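Long-range contact in prolyl-tRNA synthetase (Giardia lamblia ATCC 50803, PDB 3IAL), which probably catalyses the ATP-dependent attachment of L-proline to tRNA(Pro), releasing AMP and diphosphate: residues V362-E367 against D419-Y424. Residues are numbered along the deposited sequence; the frame is centred on the assembly and turned at random.
Sequences VPLRIE and DELDAY
The phenol ring of Tyr424 has the carbonyl oxygen of Pro363 over one face, 4.3 Å above the ring plane and displaced toward the rim, while the carbonyl oxygen of Leu421, one helical turn earlier, lies in plane at the edge. Pro363 meets the same ring obliquely: its CB comes within 3.5 Å of CE2 of Tyr424, and its CA lies near CZ and OH. CG of Tyr424 stands anti to the backbone N (chi1 169°), which lays the ring alongside the proline; the tyrosine hydroxyl is hydrogen-bonded to the main-chain oxygen of Leu293. CB of Pro363 also packs 3.6 Å from CD2 of Leu421, so this one proline carbon touches two side chains three residues apart on the helix. The same Leu421 methyl is shared with Leu364, whose CD1 approaches it to 3.6 Å as the two leucines cross. CD1 of Leu364 then extends to the aliphatic base of Glu420, 4.0 Å from its CB; beyond this, the bent Glu420 chain ends in a salt bridge with Arg391. The side chains meet through apolar atoms, and four of the five touching residues are buried. They seat helix 416-438 against Pro363 and the first residue of strand 364-369, the central strand of the anticodon-binding domain's mixed alpha/beta sheet; the helix leads on toward the C-terminal domain, consistent with archaeal/eukaryotic-type prolyl-tRNA synthetases.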
loop_
_atom_site.group_PDB
_atom_site.type_symbol
_atom_site.label_atom_id
_atom_site.label_comp_id
_atom_site.label_asym_id
_atom_site.label_seq_id
_atom_site.Cartn_x
_atom_site.Cartn_y
_atom_site.Cartn_z
ATOM N N VAL B 362 -19.013 14.476 -0.005
ATOM C CA VAL B 362 -18.345 14.994 -1.208
ATOM C C VAL B 362 -18.158 16.513 -1.066
ATOM O O VAL B 362 -19.124 17.220 -0.864
ATOM C CB VAL B 362 -19.139 14.676 -2.497
ATOM C CG1 VAL B 362 -18.432 15.274 -3.741
ATOM C CG2 VAL B 362 -19.317 13.176 -2.645
ATOM N N PRO B 363 -16.906 17.008 -1.137
ATOM C CA PRO B 363 -16.626 18.432 -0.897
ATOM C C PRO B 363 -17.471 19.406 -1.713
ATOM O O PRO B 363 -18.021 20.354 -1.151
ATOM C CB PRO B 363 -15.152 18.561 -1.282
ATOM C CG PRO B 363 -14.584 17.203 -0.977
ATOM C CD PRO B 363 -15.657 16.236 -1.337
ATOM N N LEU B 364 -17.586 19.165 -3.015
ATOM C CA LEU B 364 -18.267 20.097 -3.908
ATOM C C LEU B 364 -19.229 19.376 -4.843
ATOM O O LEU B 364 -18.909 18.316 -5.383
ATOM C CB LEU B 364 -17.241 20.860 -4.750
ATOM C CG LEU B 364 -16.322 21.855 -4.044
ATOM C CD1 LEU B 364 -15.186 22.290 -4.974
ATOM C CD2 LEU B 364 -17.102 23.057 -3.558
ATOM N N ARG B 365 -20.411 19.948 -5.035
ATOM C CA ARG B 365 -21.230 19.580 -6.188
ATOM C C ARG B 365 -21.413 20.771 -7.107
ATOM O O ARG B 365 -21.540 21.917 -6.660
ATOM C CB ARG B 365 -22.589 18.996 -5.792
ATOM C CG ARG B 365 -23.584 19.992 -5.261
ATOM C CD ARG B 365 -24.983 19.420 -5.221
ATOM N NE ARG B 365 -25.884 20.366 -4.576
ATOM C CZ ARG B 365 -25.979 20.537 -3.260
ATOM N NH1 ARG B 365 -25.240 19.806 -2.426
ATOM N NH2 ARG B 365 -26.824 21.437 -2.774
ATOM N N ILE B 366 -21.414 20.480 -8.399
ATOM C CA ILE B 366 -21.707 21.451 -9.413
ATOM C C ILE B 366 -23.021 21.017 -10.062
ATOM O O ILE B 366 -23.173 19.854 -10.429
ATOM C CB ILE B 366 -20.592 21.511 -10.478
ATOM C CG1 ILE B 366 -19.231 21.797 -9.834
ATOM C CG2 ILE B 366 -20.909 22.580 -11.533
ATOM C CD1 ILE B 366 -18.070 21.769 -10.816
ATOM N N GLU B 367 -23.967 21.944 -10.185
ATOM C CA GLU B 367 -25.221 21.678 -10.872
ATOM C C GLU B 367 -25.206 22.447 -12.185
ATOM O O GLU B 367 -24.902 23.632 -12.207
ATOM C CB GLU B 367 -26.410 22.103 -10.016
ATOM C CG GLU B 367 -26.511 21.337 -8.697
ATOM C CD GLU B 367 -27.646 21.814 -7.805
ATOM O OE1 GLU B 367 -28.530 22.545 -8.286
ATOM O OE2 GLU B 367 -27.657 21.441 -6.614
ATOM N N ASP B 419 -9.633 26.781 -6.002
ATOM C CA ASP B 419 -9.809 27.843 -4.991
ATOM C C ASP B 419 -10.925 27.505 -4.000
ATOM O O ASP B 419 -10.784 27.738 -2.799
ATOM C CB ASP B 419 -10.127 29.200 -5.628
ATOM C CG ASP B 419 -8.984 29.754 -6.461
ATOM O OD1 ASP B 419 -7.813 29.614 -6.068
ATOM O OD2 ASP B 419 -9.267 30.349 -7.516
ATOM N N GLU B 420 -12.025 26.957 -4.510
ATOM C CA GLU B 420 -13.161 26.574 -3.671
ATOM C C GLU B 420 -12.816 25.420 -2.737
ATOM O O GLU B 420 -13.253 25.407 -1.582
ATOM C CB GLU B 420 -14.383 26.218 -4.530
ATOM C CG GLU B 420 -15.059 27.416 -5.179
ATOM C CD GLU B 420 -15.716 28.343 -4.171
ATOM O OE1 GLU B 420 -16.438 27.859 -3.277
ATOM O OE2 GLU B 420 -15.523 29.571 -4.284
ATOM N N LEU B 421 -12.038 24.454 -3.230
ATOM C CA LEU B 421 -11.575 23.359 -2.379
ATOM C C LEU B 421 -10.647 23.872 -1.277
ATOM O O LEU B 421 -10.783 23.472 -0.122
ATOM C CB LEU B 421 -10.871 22.270 -3.191
ATOM C CG LEU B 421 -11.772 21.335 -3.998
ATOM C CD1 LEU B 421 -10.924 20.459 -4.915
ATOM C CD2 LEU B 421 -12.656 20.500 -3.081
ATOM N N ASP B 422 -9.716 24.755 -1.642
ATOM C CA ASP B 422 -8.806 25.379 -0.683
ATOM C C ASP B 422 -9.527 26.219 0.364
ATOM O O ASP B 422 -9.154 26.201 1.543
ATOM C CB ASP B 422 -7.777 26.265 -1.403
ATOM C CG ASP B 422 -6.784 25.466 -2.223
ATOM O OD1 ASP B 422 -6.642 24.249 -1.979
ATOM O OD2 ASP B 422 -6.148 26.057 -3.117
ATOM N N ALA B 423 -10.545 26.964 -0.061
ATOM C CA ALA B 423 -11.332 27.771 0.876
ATOM C C ALA B 423 -12.135 26.857 1.800
ATOM O O ALA B 423 -12.300 27.142 2.991
ATOM C CB ALA B 423 -12.239 28.742 0.130
ATOM N N TYR B 424 -12.610 25.749 1.239
ATOM C CA TYR B 424 -13.312 24.697 1.992
ATOM C C TYR B 424 -12.435 24.101 3.102
ATOM O O TYR B 424 -12.854 24.029 4.257
ATOM C CB TYR B 424 -13.778 23.634 0.994
ATOM C CG TYR B 424 -14.306 22.324 1.530
ATOM C CD1 TYR B 424 -15.558 22.236 2.134
ATOM C CD2 TYR B 424 -13.592 21.149 1.340
ATOM C CE1 TYR B 424 -16.054 21.009 2.573
ATOM C CE2 TYR B 424 -14.072 19.938 1.769
ATOM C CZ TYR B 424 -15.297 19.863 2.388
ATOM O OH TYR B 424 -15.754 18.630 2.812
#